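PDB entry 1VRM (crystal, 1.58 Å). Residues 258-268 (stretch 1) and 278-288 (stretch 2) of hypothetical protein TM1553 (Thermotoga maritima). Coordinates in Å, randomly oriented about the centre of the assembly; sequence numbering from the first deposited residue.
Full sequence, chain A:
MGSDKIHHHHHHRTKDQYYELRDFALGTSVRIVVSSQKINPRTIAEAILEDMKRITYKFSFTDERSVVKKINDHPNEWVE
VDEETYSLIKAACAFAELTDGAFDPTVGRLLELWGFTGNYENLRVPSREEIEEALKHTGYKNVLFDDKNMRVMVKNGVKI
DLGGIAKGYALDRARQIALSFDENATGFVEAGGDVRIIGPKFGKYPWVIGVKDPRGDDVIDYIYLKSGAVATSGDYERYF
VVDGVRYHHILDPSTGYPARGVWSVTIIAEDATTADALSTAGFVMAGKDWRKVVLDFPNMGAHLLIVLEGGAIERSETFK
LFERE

Stretch 1, residues 258-268: PARGVWSVTII
Stretch 2, residues 278-288: LSTAGFVMAGK

Phe 283 anchors the contact. Its CA-to-CB bond points sideways, but chi1 of -171° (t) and chi2 of -82° bring the ring nearer stretch 1, where Val 262 (t) covers one face: CB of Val 262 lies 4.2 Å from the centroid of the Phe 283 ring, 11° off its normal, a CH-pi contact. Near the ring plane, the weakly positive edge meets carbonyl oxygens, Ala 259 O at 3.6 Å from Phe 283 CE1 and Trp 263 O at 3.7 Å from Phe 283 CE2.

Helix 278-288 lies on strand 264-268 (phi/psi near -125/130 for 265-267, -157/156 at Ser 264, -97/129 at Ile 268), at 142° to it, axes 7.7 Å apart. CA atoms pair Ile 267 with Ser 279 (5.8 Å), Val 265 with Phe 283 (5.6 Å) and Ala 259 with Val 284 (5.4 Å). Strand alternation points Val 265 (t) and Ile 267 (m, m) at the helix. Gly 282 leaves room for Val 265: a CB there would lie 3.4 Å from Val 265 CG1. Ile 267 CG1 reaches Ser 279 CA at 3.6 Å.

Outward, small Ala 286 admits Val 262 (Ala 286 CB to Val 262 CG2, 3.8 Å). Gly 287 CA approaches Arg 260 O at 3.5 Å, a CA-H...O contact; a CB would clash with that oxygen. No direct hydrogen bond joins the stretches; water 1 O, 2.8 Å from both Arg 260 O and Phe 283 O, can donate to either and bridges them.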

# COMPACT_ATOMS: atom_id res chain seq x y z
N PRO A 258 -11.77 -1.74 12.19
CA PRO A 258 -10.46 -2.32 11.97
C PRO A 258 -10.58 -3.80 11.82
O PRO A 258 -11.30 -4.47 12.56
CB PRO A 258 -9.67 -1.92 13.23
CG PRO A 258 -10.29 -0.66 13.66
CD PRO A 258 -11.77 -0.88 13.40
N ALA A 259 -9.90 -4.34 10.82
CA ALA A 259 -9.92 -5.78 10.63
C ALA A 259 -9.17 -6.46 11.79
O ALA A 259 -8.12 -5.95 12.20
CB ALA A 259 -9.25 -6.11 9.31
N ARG A 260 -9.71 -7.55 12.33
CA ARG A 260 -9.20 -8.21 13.52
C ARG A 260 -8.63 -9.60 13.26
O ARG A 260 -8.82 -10.15 12.16
CB ARG A 260 -10.30 -8.30 14.58
CG ARG A 260 -10.91 -6.91 14.95
CD ARG A 260 -9.86 -5.98 15.49
NE ARG A 260 -10.41 -4.77 16.10
CZ ARG A 260 -9.65 -3.82 16.63
NH1 ARG A 260 -8.34 -3.93 16.61
NH2 ARG A 260 -10.20 -2.74 17.16
N GLY A 261 -7.88 -10.15 14.21
CA GLY A 261 -7.43 -11.52 14.08
C GLY A 261 -6.07 -11.70 13.44
O GLY A 261 -5.53 -12.81 13.43
N VAL A 262 -5.47 -10.59 13.02
CA VAL A 262 -4.23 -10.62 12.21
C VAL A 262 -3.28 -9.50 12.66
O VAL A 262 -3.71 -8.35 12.87
CB VAL A 262 -4.54 -10.42 10.69
CG1 VAL A 262 -3.25 -10.56 9.86
CG2 VAL A 262 -5.58 -11.40 10.22
N TRP A 263 -2.00 -9.81 12.86
CA TRP A 263 -1.02 -8.82 13.21
C TRP A 263 -0.29 -8.26 11.98
O TRP A 263 -0.04 -7.04 11.87
CB TRP A 263 -0.03 -9.35 14.24
CG TRP A 263 -0.61 -9.48 15.64
CD1 TRP A 263 -1.77 -8.95 16.11
CD2 TRP A 263 0.02 -10.13 16.76
NE1 TRP A 263 -1.93 -9.27 17.46
CE2 TRP A 263 -0.83 -9.97 17.87
CE3 TRP A 263 1.22 -10.79 16.92
CZ2 TRP A 263 -0.51 -10.49 19.13
CZ3 TRP A 263 1.53 -11.31 18.19
CH2 TRP A 263 0.68 -11.16 19.25
N SER A 264 0.07 -9.14 11.05
CA SER A 264 0.67 -8.66 9.79
C SER A 264 0.53 -9.64 8.65
O SER A 264 0.33 -10.84 8.85
CB SER A 264 2.12 -8.29 9.96
OG SER A 264 2.91 -9.42 10.25
N VAL A 265 0.59 -9.10 7.44
CA VAL A 265 0.63 -9.94 6.24
C VAL A 265 1.71 -9.34 5.34
O VAL A 265 1.70 -8.13 5.10
CB VAL A 265 -0.70 -9.90 5.46
CG1 VAL A 265 -0.56 -10.59 4.10
CG2 VAL A 265 -1.87 -10.50 6.27
N THR A 266 2.61 -10.20 4.87
CA THR A 266 3.74 -9.83 4.03
C THR A 266 3.58 -10.57 2.71
O THR A 266 3.33 -11.79 2.71
CB THR A 266 5.10 -10.28 4.66
OG1 THR A 266 5.30 -9.62 5.95
CG2 THR A 266 6.22 -9.98 3.74
N ILE A 267 3.65 -9.82 1.62
CA ILE A 267 3.46 -10.36 0.28
C ILE A 267 4.68 -10.08 -0.57
O ILE A 267 5.12 -8.95 -0.66
CB ILE A 267 2.30 -9.64 -0.42
CG1 ILE A 267 1.00 -9.78 0.36
CG2 ILE A 267 2.11 -10.05 -1.84
CD1 ILE A 267 0.52 -11.09 0.48
N ILE A 268 5.18 -11.15 -1.18
CA ILE A 268 6.17 -11.05 -2.25
C ILE A 268 5.44 -11.15 -3.58
O ILE A 268 4.64 -12.06 -3.80
CB ILE A 268 7.19 -12.19 -2.16
CG1 ILE A 268 7.93 -12.16 -0.82
CG2 ILE A 268 8.09 -12.15 -3.40
CD1 ILE A 268 8.73 -13.42 -0.54
N LEU A 278 -2.50 -6.15 -2.39
CA LEU A 278 -2.86 -7.46 -1.91
C LEU A 278 -2.45 -7.70 -0.46
O LEU A 278 -3.09 -8.49 0.23
CB LEU A 278 -2.36 -8.55 -2.85
CG LEU A 278 -2.99 -8.52 -4.24
CD1 LEU A 278 -2.52 -9.71 -5.07
CD2 LEU A 278 -4.49 -8.50 -4.22
N SER A 279 -1.50 -6.94 0.05
CA SER A 279 -1.15 -7.12 1.47
C SER A 279 -2.32 -6.56 2.31
O SER A 279 -2.66 -7.13 3.32
CB SER A 279 0.18 -6.49 1.84
OG SER A 279 0.13 -5.08 1.78
N THR A 280 -2.93 -5.46 1.85
CA THR A 280 -4.09 -4.90 2.51
C THR A 280 -5.25 -5.89 2.45
O THR A 280 -5.88 -6.19 3.44
CB THR A 280 -4.46 -3.55 1.84
OG1 THR A 280 -3.34 -2.63 2.00
CG2 THR A 280 -5.72 -2.95 2.43
N ALA A 281 -5.54 -6.39 1.25
CA ALA A 281 -6.64 -7.33 1.10
C ALA A 281 -6.43 -8.59 1.95
O ALA A 281 -7.34 -9.10 2.59
CB ALA A 281 -6.80 -7.76 -0.35
N GLY A 282 -5.21 -9.11 1.91
CA GLY A 282 -4.90 -10.33 2.70
C GLY A 282 -5.05 -10.10 4.19
O GLY A 282 -5.52 -10.98 4.93
N PHE A 283 -4.65 -8.93 4.66
CA PHE A 283 -4.83 -8.57 6.08
C PHE A 283 -6.32 -8.65 6.47
O PHE A 283 -6.68 -9.24 7.45
CB PHE A 283 -4.32 -7.18 6.33
CG PHE A 283 -4.27 -6.82 7.80
CD1 PHE A 283 -5.43 -6.38 8.44
CD2 PHE A 283 -3.10 -6.91 8.53
CE1 PHE A 283 -5.41 -6.02 9.78
CE2 PHE A 283 -3.08 -6.58 9.88
CZ PHE A 283 -4.23 -6.12 10.50
N VAL A 284 -7.17 -8.04 5.66
CA VAL A 284 -8.60 -8.05 5.89
C VAL A 284 -9.20 -9.45 5.79
O VAL A 284 -10.08 -9.78 6.54
CB VAL A 284 -9.32 -7.11 4.92
CG1 VAL A 284 -10.85 -7.31 4.97
CG2 VAL A 284 -8.89 -5.63 5.12
N MSE A 285 -8.76 -10.25 4.83
CA MSE A 285 -9.37 -11.56 4.61
C MSE A 285 -8.85 -12.63 5.57
O MSE A 285 -9.54 -13.63 5.80
CB MSE A 285 -9.10 -11.97 3.17
CG MSE A 285 -9.88 -11.13 2.20
SE MSE A 285 -9.53 -11.66 0.34
CE MSE A 285 -10.80 -13.32 0.41
N ALA A 286 -7.64 -12.46 6.06
CA ALA A 286 -6.98 -13.56 6.83
C ALA A 286 -7.58 -13.76 8.22
O ALA A 286 -7.42 -14.81 8.84
CB ALA A 286 -5.51 -13.34 6.93
N GLY A 287 -8.26 -12.74 8.74
CA GLY A 287 -8.90 -12.91 10.03
C GLY A 287 -10.18 -13.71 9.94
O GLY A 287 -10.74 -14.09 10.96
N LYS A 288 -10.65 -14.01 8.73
CA LYS A 288 -11.85 -14.82 8.54
C LYS A 288 -11.53 -16.28 8.15
O LYS A 288 -12.13 -17.20 8.68
CB LYS A 288 -12.73 -14.20 7.47
CG LYS A 288 -13.14 -12.75 7.80
CD LYS A 288 -13.44 -11.95 6.56
CE LYS A 288 -13.60 -10.47 6.93
NZ LYS A 288 -13.81 -9.65 5.74
O HOH W 1 -8.70 -9.78 9.36
O HOH W 2 -10.93 -12.36 13.60